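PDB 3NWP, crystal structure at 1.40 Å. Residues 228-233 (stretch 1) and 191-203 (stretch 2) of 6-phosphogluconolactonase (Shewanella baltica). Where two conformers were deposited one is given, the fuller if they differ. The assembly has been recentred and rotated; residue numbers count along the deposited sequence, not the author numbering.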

# COMPACT_ATOMS: atom_id res chain seq x y z
N ASP A 228 7.14 5.62 8.24
CA ASP A 228 6.79 6.96 8.71
C ASP A 228 5.24 7.05 8.69
O ASP A 228 4.59 6.83 7.63
CB ASP A 228 7.33 8.05 7.82
CG ASP A 228 8.85 8.20 7.89
OD1 ASP A 228 9.60 7.22 8.03
OD2 ASP A 228 9.29 9.36 7.75
N VAL A 229 4.63 7.37 9.82
CA VAL A 229 3.18 7.51 9.91
C VAL A 229 2.79 8.97 9.76
O VAL A 229 3.34 9.86 10.44
CB VAL A 229 2.68 7.00 11.27
CG1 VAL A 229 1.14 7.19 11.40
CG2 VAL A 229 3.13 5.52 11.48
N PHE A 230 1.97 9.27 8.76
CA PHE A 230 1.47 10.62 8.47
C PHE A 230 0.02 10.73 8.88
O PHE A 230 -0.82 9.88 8.42
CB PHE A 230 1.58 10.91 6.98
CG PHE A 230 2.93 11.37 6.51
CD1 PHE A 230 4.09 10.59 6.67
CD2 PHE A 230 3.07 12.58 5.87
CE1 PHE A 230 5.31 11.06 6.26
CE2 PHE A 230 4.30 13.05 5.46
CZ PHE A 230 5.42 12.32 5.62
N TRP A 231 -0.33 11.71 9.70
CA TRP A 231 -1.68 11.81 10.21
C TRP A 231 -2.16 13.25 10.28
O TRP A 231 -1.38 14.14 10.57
CB TRP A 231 -1.80 11.15 11.61
CG TRP A 231 -3.18 11.29 12.25
CD1 TRP A 231 -4.26 10.47 12.08
CD2 TRP A 231 -3.60 12.31 13.16
NE1 TRP A 231 -5.33 10.94 12.78
CE2 TRP A 231 -4.96 12.07 13.46
CE3 TRP A 231 -2.96 13.43 13.71
CZ2 TRP A 231 -5.69 12.88 14.33
CZ3 TRP A 231 -3.68 14.24 14.56
CH2 TRP A 231 -5.04 13.94 14.88
N SER A 232 -3.46 13.46 10.05
CA SER A 232 -4.18 14.71 10.38
C SER A 232 -5.55 14.36 10.87
O SER A 232 -6.11 13.32 10.46
CB SER A 232 -4.31 15.58 9.13
OG SER A 232 -4.90 16.83 9.50
N ALA A 233 -6.13 15.19 11.74
CA ALA A 233 -7.52 15.02 12.15
C ALA A 233 -8.44 15.25 10.96
O ALA A 233 -8.08 15.97 10.01
CB ALA A 233 -7.87 15.99 13.28
OXT ALA A 233 -9.56 14.72 10.99
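Stretch 2, residues 191-203: LHLVGEQKLSVYR

The indole of Trp231 reaches past its own strand to the start of the helix in stretch 2, where its NE1 donates a hydrogen bond of 2.9 Å to Gly195 O. Gly195 O also accepts the first helical bond within the stretch, from Leu199 N at 3.1 Å, so the tryptophan shares an acceptor with the opening turn. Leu199 covers one face of the indole, its CD2 lying 4.2 Å from the centroid of the six-membered ring in a CH-pi contact.

Stretch 2 enters in a strand already under way at Leu191, and runs parallel to stretch 1, with the axes 17° apart and 4.8 Å at closest approach. Val229 pairs with Leu191 and Phe230 with His192. The ladder consists of Leu191 N to Asp228 O (2.9 Å), Phe230 N to Leu191 O (2.8 Å) and Leu193 N to Phe230 O (2.9 Å). It then loosens: the bond from Ser232 N to Leu193 O is weak at 3.5 Å, although Gly195 N still reaches Ser232 O at 2.8 Å.

Gly195 turns the chain at phi/psi 99/159, where a CB would be jammed against the carbonyl oxygen of Val194. It occupies the N-cap position, and helix 196-203 then runs back over the strand of stretch 1 at 143° between N-to-C directions, its axis coming within 8.9 Å. Leu199 and Tyr202 point toward that strand. They meet the face bearing Val229 and Trp231: Val229 CG2 lies 3.9 Å from Tyr202 CE1, and Trp231 CE2 lies 3.8 Å from Leu199 CB. Leu193 adds to this apolar layer, with its CD1 3.9 Å from Val229 CG1 and its CB 3.8 Å from Trp231 CD1. At the chain terminus, a water bridges the two stretches, accepting from Glu196 N (3.0 Å to the water oxygen) and donating to Ala233 OXT (2.7 Å).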

# COMPACT_ATOMS: atom_id res chain seq x y z
N LEU A 191 2.60 5.15 6.25
CA LEU A 191 1.26 4.82 6.64
C LEU A 191 0.45 6.12 6.72
O LEU A 191 0.78 7.00 7.53
CB LEU A 191 1.26 4.15 8.01
CG LEU A 191 -0.09 3.75 8.55
CD1 LEU A 191 -0.85 2.75 7.60
CD2 LEU A 191 0.05 3.13 9.96
N HIS A 192 -0.58 6.27 5.88
CA HIS A 192 -1.34 7.49 5.68
C HIS A 192 -2.65 7.29 6.40
O HIS A 192 -3.51 6.48 5.97
CB HIS A 192 -1.50 7.70 4.21
CG HIS A 192 -2.28 8.91 3.83
ND1 HIS A 192 -2.56 9.20 2.50
CD2 HIS A 192 -2.77 9.94 4.56
CE1 HIS A 192 -3.25 10.33 2.46
NE2 HIS A 192 -3.38 10.81 3.68
N LEU A 193 -2.84 8.06 7.47
CA LEU A 193 -4.04 7.99 8.29
C LEU A 193 -4.72 9.36 8.41
O LEU A 193 -4.05 10.39 8.49
CB LEU A 193 -3.68 7.55 9.72
CG LEU A 193 -2.87 6.28 9.90
CD1 LEU A 193 -2.56 6.06 11.39
CD2 LEU A 193 -3.67 5.10 9.31
N VAL A 194 -6.06 9.38 8.45
CA VAL A 194 -6.82 10.59 8.67
C VAL A 194 -7.92 10.36 9.71
O VAL A 194 -8.68 9.37 9.58
CB VAL A 194 -7.41 11.16 7.35
CG1 VAL A 194 -8.31 12.43 7.61
CG2 VAL A 194 -6.28 11.48 6.38
N GLY A 195 -8.04 11.30 10.64
CA GLY A 195 -9.18 11.37 11.56
C GLY A 195 -8.95 10.80 12.93
O GLY A 195 -8.03 10.01 13.14
N GLU A 196 -9.78 11.22 13.86
CA GLU A 196 -9.59 10.83 15.26
C GLU A 196 -9.78 9.33 15.47
O GLU A 196 -9.06 8.72 16.27
CB GLU A 196 -10.52 11.65 16.16
CG GLU A 196 -9.98 13.03 16.44
N GLN A 197 -10.72 8.72 14.76
CA GLN A 197 -10.90 7.27 14.89
C GLN A 197 -9.65 6.49 14.48
O GLN A 197 -9.20 5.58 15.20
CB GLN A 197 -12.13 6.73 14.11
CG GLN A 197 -12.25 5.22 14.26
CD GLN A 197 -13.60 4.69 13.79
OE1 GLN A 197 -14.33 5.39 13.09
NE2 GLN A 197 -13.91 3.44 14.14
N LYS A 198 -9.09 6.83 13.32
CA LYS A 198 -7.85 6.15 12.90
C LYS A 198 -6.73 6.38 13.88
O LYS A 198 -5.87 5.50 14.10
CB LYS A 198 -7.42 6.62 11.50
CG LYS A 198 -8.28 6.13 10.34
CD LYS A 198 -8.35 4.60 10.25
CE LYS A 198 -9.21 4.12 9.09
NZ LYS A 198 -8.56 4.45 7.74
N LEU A 199 -6.64 7.58 14.46
CA LEU A 199 -5.57 7.81 15.46
C LEU A 199 -5.79 6.87 16.66
O LEU A 199 -4.81 6.26 17.15
CB LEU A 199 -5.51 9.27 15.92
CG LEU A 199 -4.45 9.60 16.98
CD1 LEU A 199 -3.11 9.46 16.33
CD2 LEU A 199 -4.77 11.01 17.56
N SER A 200 -7.04 6.73 17.10
CA SER A 200 -7.34 5.83 18.22
C SER A 200 -6.94 4.37 17.89
O SER A 200 -6.34 3.69 18.71
CB SER A 200 -8.84 5.89 18.56
OG SER A 200 -9.15 4.98 19.61
N VAL A 201 -7.29 3.92 16.69
CA VAL A 201 -6.95 2.56 16.24
C VAL A 201 -5.44 2.37 16.12
O VAL A 201 -4.90 1.34 16.46
CB VAL A 201 -7.71 2.21 14.93
CG1 VAL A 201 -7.27 0.87 14.34
CG2 VAL A 201 -9.23 2.31 15.19
N TYR A 202 -4.73 3.39 15.61
CA TYR A 202 -3.25 3.35 15.56
C TYR A 202 -2.67 3.18 16.98
O TYR A 202 -1.77 2.38 17.20
CB TYR A 202 -2.71 4.61 14.86
CG TYR A 202 -1.22 4.80 15.01
CD1 TYR A 202 -0.29 4.00 14.35
CD2 TYR A 202 -0.75 5.83 15.77
CE1 TYR A 202 1.07 4.19 14.50
CE2 TYR A 202 0.60 6.03 15.92
CZ TYR A 202 1.50 5.20 15.28
OH TYR A 202 2.83 5.44 15.47
N ARG A 203 -3.15 3.97 17.93
CA ARG A 203 -2.69 3.82 19.31
C ARG A 203 -2.98 2.41 19.83
O ARG A 203 -2.15 1.82 20.53
CB ARG A 203 -3.34 4.90 20.21
CG ARG A 203 -2.93 6.32 19.86
CD ARG A 203 -1.52 6.63 20.14
NE ARG A 203 -1.19 6.44 21.56
CZ ARG A 203 0.01 6.66 22.10
NH1 ARG A 203 1.02 7.17 21.38
NH2 ARG A 203 0.16 6.43 23.40
O HOH W 1 -11.04 13.85 13.13